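Local coordinates for sulfate transporter 4.1, chloroplastic (Arabidopsis thaliana, PDB 7LHV), which cotransports protons and sulfate across a membrane and may play a role in the regulation of sulfate assimilation, at residues Gly505-Thr510 / Tyr523-Ile528; Asn570-Glu575 / Ile602-Ser607. All coordinates share one frame; numbering follows the deposited sequence.

Contact 1 of 2, residues Gly505-Thr510 / Tyr523-Ile528; sequences GRLPGT and YTYNGI
Tyr523 lays one face of its ring over the backbone at Gly505 and Arg506, where the loop after strand 501-504 of the STAS domain meets the residues leading into strand 527-533. Gly505 makes a CH-pi contact, its CA lying 4.2 Å from the centroid of the Tyr523 ring and 15° off the ring normal. A glycine suits this place because a CB here would run into the Tyr523 ring. The N of Arg506 sits 3.6 Å above the plane of the same ring, offset toward the rim, and Arg506 CB comes to 3.6 Å from Tyr523 CD1. CG of Tyr523 stands anti to its own backbone N (chi1 -157°), beside the carbonyl carbon; the CB starts away from the loop, yet the ring comes back to it. The hydroxyl makes a weak hydrogen bond to the Ile516 carbonyl, and the ring of Tyr519 meets that of Tyr523. An alanine at Tyr523 would probably leave Gly505 CA and the Arg506 backbone without their aromatic cover and the Ile516 carbonyl without this weak donor.

Arg506 NH1 comes within 2.7 Å of Tyr525 OH, but at an angle too poor for a hydrogen bond. The guanidinium and the Tyr525 ring lie with planes 34° apart, while Val639 of helix 635-643 touches Tyr525. Next along the chain, Leu507 CD1 lies 4.3 Å from Tyr525 OH.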
# COMPACT_ATOMS: atom_id res chain seq x y z
N GLY A 505 3.68 -24.25 25.15
CA GLY A 505 3.64 -25.49 25.88
C GLY A 505 3.71 -25.27 27.37
O GLY A 505 2.73 -24.86 27.99
N ARG A 506 4.88 -25.53 27.96
CA ARG A 506 5.05 -25.31 29.39
C ARG A 506 4.90 -23.82 29.69
O ARG A 506 5.16 -22.96 28.85
CB ARG A 506 6.41 -25.83 29.84
CG ARG A 506 6.64 -25.76 31.34
CD ARG A 506 5.52 -26.43 32.11
NE ARG A 506 5.84 -26.55 33.53
CZ ARG A 506 5.09 -27.19 34.42
NH1 ARG A 506 3.96 -27.78 34.07
NH2 ARG A 506 5.49 -27.24 35.69
N LEU A 507 4.47 -23.53 30.92
CA LEU A 507 4.05 -22.17 31.27
C LEU A 507 5.15 -21.14 31.03
O LEU A 507 4.88 -20.15 30.32
CB LEU A 507 3.56 -22.15 32.72
CG LEU A 507 2.35 -23.04 32.92
CD1 LEU A 507 1.96 -23.11 34.39
CD2 LEU A 507 1.23 -22.52 32.08
N PRO A 508 6.40 -21.29 31.55
CA PRO A 508 7.49 -20.39 31.16
C PRO A 508 8.16 -20.82 29.86
O PRO A 508 9.38 -20.87 29.75
CB PRO A 508 8.44 -20.47 32.35
CG PRO A 508 8.30 -21.86 32.82
CD PRO A 508 6.87 -22.27 32.55
N GLY A 509 7.34 -21.16 28.86
CA GLY A 509 7.86 -21.65 27.60
C GLY A 509 7.46 -20.79 26.42
O GLY A 509 6.97 -19.67 26.58
N THR A 510 7.66 -21.32 25.22
CA THR A 510 7.44 -20.59 23.99
C THR A 510 6.96 -21.59 22.94
O THR A 510 6.51 -22.68 23.29
CB THR A 510 8.71 -19.82 23.58
OG1 THR A 510 8.49 -19.15 22.33
CG2 THR A 510 9.89 -20.76 23.46
N TYR A 523 4.53 -30.72 29.91
CA TYR A 523 4.69 -29.71 28.87
C TYR A 523 3.35 -29.13 28.42
O TYR A 523 3.16 -27.91 28.49
CB TYR A 523 5.45 -30.30 27.68
CG TYR A 523 6.14 -29.26 26.84
CD1 TYR A 523 7.10 -28.42 27.38
CD2 TYR A 523 5.84 -29.13 25.49
CE1 TYR A 523 7.73 -27.47 26.61
CE2 TYR A 523 6.47 -28.19 24.71
CZ TYR A 523 7.42 -27.36 25.28
OH TYR A 523 8.05 -26.42 24.50
N THR A 524 2.41 -29.96 27.97
CA THR A 524 1.12 -29.48 27.51
C THR A 524 0.01 -30.14 28.32
O THR A 524 0.19 -31.23 28.88
CB THR A 524 0.92 -29.76 26.01
OG1 THR A 524 -0.20 -29.01 25.54
CG2 THR A 524 0.69 -31.24 25.76
N TYR A 525 -1.13 -29.47 28.38
CA TYR A 525 -2.28 -29.93 29.15
C TYR A 525 -3.43 -30.27 28.22
O TYR A 525 -3.71 -29.54 27.26
CB TYR A 525 -2.72 -28.87 30.16
CG TYR A 525 -1.63 -28.45 31.11
CD1 TYR A 525 -1.26 -29.26 32.18
CD2 TYR A 525 -0.96 -27.24 30.95
CE1 TYR A 525 -0.26 -28.88 33.05
CE2 TYR A 525 0.03 -26.85 31.83
CZ TYR A 525 0.38 -27.68 32.87
OH TYR A 525 1.37 -27.30 33.75
N ASN A 526 -4.10 -31.38 28.50
CA ASN A 526 -5.25 -31.79 27.71
C ASN A 526 -6.43 -30.87 28.01
O ASN A 526 -6.79 -30.67 29.18
CB ASN A 526 -5.62 -33.24 28.01
CG ASN A 526 -4.72 -34.22 27.30
OD1 ASN A 526 -4.49 -34.12 26.10
ND2 ASN A 526 -4.21 -35.20 28.04
N GLY A 527 -7.03 -30.33 26.96
CA GLY A 527 -8.19 -29.47 27.08
C GLY A 527 -7.89 -27.99 27.04
O GLY A 527 -8.79 -27.20 26.75
N ILE A 528 -6.64 -27.59 27.28
CA ILE A 528 -6.26 -26.18 27.34
C ILE A 528 -5.31 -25.88 26.19
O ILE A 528 -4.37 -26.65 25.94
CB ILE A 528 -5.61 -25.82 28.69
CG1 ILE A 528 -6.56 -26.12 29.84
CG2 ILE A 528 -5.20 -24.36 28.71
CD1 ILE A 528 -5.98 -25.82 31.19

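Contact 2 of 2, residues Asn570-Glu575 / Ile602-Ser607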
# COMPACT_ATOMS: atom_id res chain seq x y z
N ASN A 570 -11.55 -26.91 25.98
CA ASN A 570 -12.45 -26.29 26.95
C ASN A 570 -12.06 -24.87 27.30
O ASN A 570 -12.95 -24.05 27.56
CB ASN A 570 -12.49 -27.12 28.24
CG ASN A 570 -12.99 -28.53 28.00
OD1 ASN A 570 -14.17 -28.76 27.78
ND2 ASN A 570 -12.07 -29.49 28.07
N PHE A 571 -10.77 -24.55 27.32
CA PHE A 571 -10.29 -23.22 27.63
C PHE A 571 -9.28 -22.79 26.58
O PHE A 571 -8.46 -23.60 26.13
CB PHE A 571 -9.64 -23.16 29.02
CG PHE A 571 -10.45 -23.82 30.10
CD1 PHE A 571 -11.38 -23.09 30.82
CD2 PHE A 571 -10.27 -25.16 30.40
CE1 PHE A 571 -12.12 -23.69 31.81
CE2 PHE A 571 -11.01 -25.76 31.39
CZ PHE A 571 -11.94 -25.03 32.10
N VAL A 572 -9.34 -21.52 26.19
CA VAL A 572 -8.36 -20.92 25.29
C VAL A 572 -7.80 -19.68 25.97
O VAL A 572 -8.55 -18.76 26.31
CB VAL A 572 -8.98 -20.55 23.93
CG1 VAL A 572 -8.02 -19.68 23.14
CG2 VAL A 572 -9.32 -21.80 23.15
N ILE A 573 -6.48 -19.66 26.16
CA ILE A 573 -5.80 -18.58 26.86
C ILE A 573 -4.98 -17.80 25.85
O ILE A 573 -4.22 -18.39 25.07
CB ILE A 573 -4.91 -19.11 28.00
CG1 ILE A 573 -5.70 -20.07 28.88
CG2 ILE A 573 -4.37 -17.96 28.82
CD1 ILE A 573 -4.84 -20.85 29.83
N LEU A 574 -5.12 -16.48 25.85
CA LEU A 574 -4.36 -15.61 24.97
C LEU A 574 -3.25 -14.94 25.76
O LEU A 574 -3.51 -14.27 26.77
CB LEU A 574 -5.25 -14.56 24.30
CG LEU A 574 -6.10 -15.04 23.12
CD1 LEU A 574 -7.23 -15.93 23.56
CD2 LEU A 574 -6.62 -13.84 22.35
N GLU A 575 -2.02 -15.12 25.30
CA GLU A 575 -0.87 -14.41 25.83
C GLU A 575 -0.73 -13.11 25.06
O GLU A 575 -0.36 -13.12 23.88
CB GLU A 575 0.40 -15.25 25.70
CG GLU A 575 0.36 -16.49 26.52
CD GLU A 575 0.36 -16.19 27.99
OE1 GLU A 575 0.97 -15.18 28.40
OE2 GLU A 575 -0.28 -16.94 28.74
N ILE A 602 -16.63 -22.90 25.07
CA ILE A 602 -15.20 -22.71 25.26
C ILE A 602 -15.00 -21.43 26.06
O ILE A 602 -15.66 -20.42 25.80
CB ILE A 602 -14.45 -22.63 23.91
CG1 ILE A 602 -14.64 -23.92 23.11
CG2 ILE A 602 -12.97 -22.38 24.14
CD1 ILE A 602 -14.26 -23.79 21.66
N GLN A 603 -14.11 -21.48 27.04
CA GLN A 603 -13.82 -20.34 27.90
C GLN A 603 -12.66 -19.54 27.32
O GLN A 603 -11.63 -20.11 26.94
CB GLN A 603 -13.47 -20.80 29.31
CG GLN A 603 -13.23 -19.67 30.29
CD GLN A 603 -14.34 -18.65 30.28
OE1 GLN A 603 -15.48 -18.95 30.60
NE2 GLN A 603 -14.01 -17.43 29.88
N LEU A 604 -12.83 -18.22 27.26
CA LEU A 604 -11.78 -17.32 26.79
C LEU A 604 -11.15 -16.62 27.98
O LEU A 604 -11.86 -16.10 28.85
CB LEU A 604 -12.34 -16.29 25.81
CG LEU A 604 -11.27 -15.45 25.13
CD1 LEU A 604 -10.68 -16.24 23.99
CD2 LEU A 604 -11.81 -14.11 24.65
N ALA A 605 -9.82 -16.59 28.01
CA ALA A 605 -9.08 -15.94 29.07
C ALA A 605 -8.00 -15.06 28.47
O ALA A 605 -7.49 -15.33 27.38
CB ALA A 605 -8.45 -16.96 30.02
N ILE A 606 -7.66 -13.99 29.19
CA ILE A 606 -6.58 -13.08 28.81
C ILE A 606 -5.50 -13.17 29.88
O ILE A 606 -5.79 -13.02 31.07
CB ILE A 606 -7.08 -11.64 28.64
CG1 ILE A 606 -8.30 -11.61 27.72
CG2 ILE A 606 -5.98 -10.76 28.09
CD1 ILE A 606 -8.00 -12.00 26.30
N SER A 607 -4.26 -13.41 29.45
CA SER A 607 -3.19 -13.77 30.37
C SER A 607 -2.33 -12.57 30.78
O SER A 607 -2.24 -12.26 31.97
CB SER A 607 -2.31 -14.85 29.74
OG SER A 607 -1.23 -15.19 30.59
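The hydroxyl of Ser607 gives its proton to Glu575 OE2, with 2.7 Å between Ser607 OG and that oxygen, at the end of a parallel strand pair in the beta-alpha-beta unit of the STAS domain. The carboxylate oxygen is met on its syn side, 33° out of plane. The Glu575 chain, bent at chi2, brings its carboxylate to Ser607 although its CB starts away from the partner strand. Behind this pair, backbone bonds run in a parallel ladder: Val572 and Leu574 donate to Gln603 and Ala605, while Asn570, Val572 and Leu574 accept from Gln603, Ala605 and Ser607.

On the face carrying Val572, Leu574, Leu604 and Ile606, Leu574 and Leu604 pack against helix 584-599, on Leu590 and Tyr594 respectively. Leu574 CD1 meets Leu604 CD1 at 3.5 Å, and Val572 CG2 lies 3.8 Å from Ile602 CG2.

The other face bears Phe571, Ile573, Gln603 and Ala605, where helix 635-643 packs on Phe571 and Ile573. Phe571 CD1 rests 3.4 Å from Gln603 CB, the ring and amide planes 33° apart. Gln603 turns its amide away, and its OE1 accepts from Lys598 while NE2 donates to Leu604 O at 2.7 Å, from above that carbonyl's plane.

In the fold
Both contacts belong to the STAS domain and share one mixed sheet, in the order 501-504, 527-533, 569-575, 603-606. Their centres are about 13 Å apart, and they follow in series along the chain, contact 1 closing before contact 2 opens. Strand 527-533 lies beside strand 569-575, so the two join directly: Gly527 O and Asn570 N form a probable hydrogen bond, and Ile528 packs on Phe571 and Ile573. Contact 2 pairs strand 569-575 with 603-606, the outermost strand on the other side within this chain. Together they connect the domain's sheet from strand 527-533 to 603-606, about 45 Å from the chain's centre, and helix 635-643 touches residues of both.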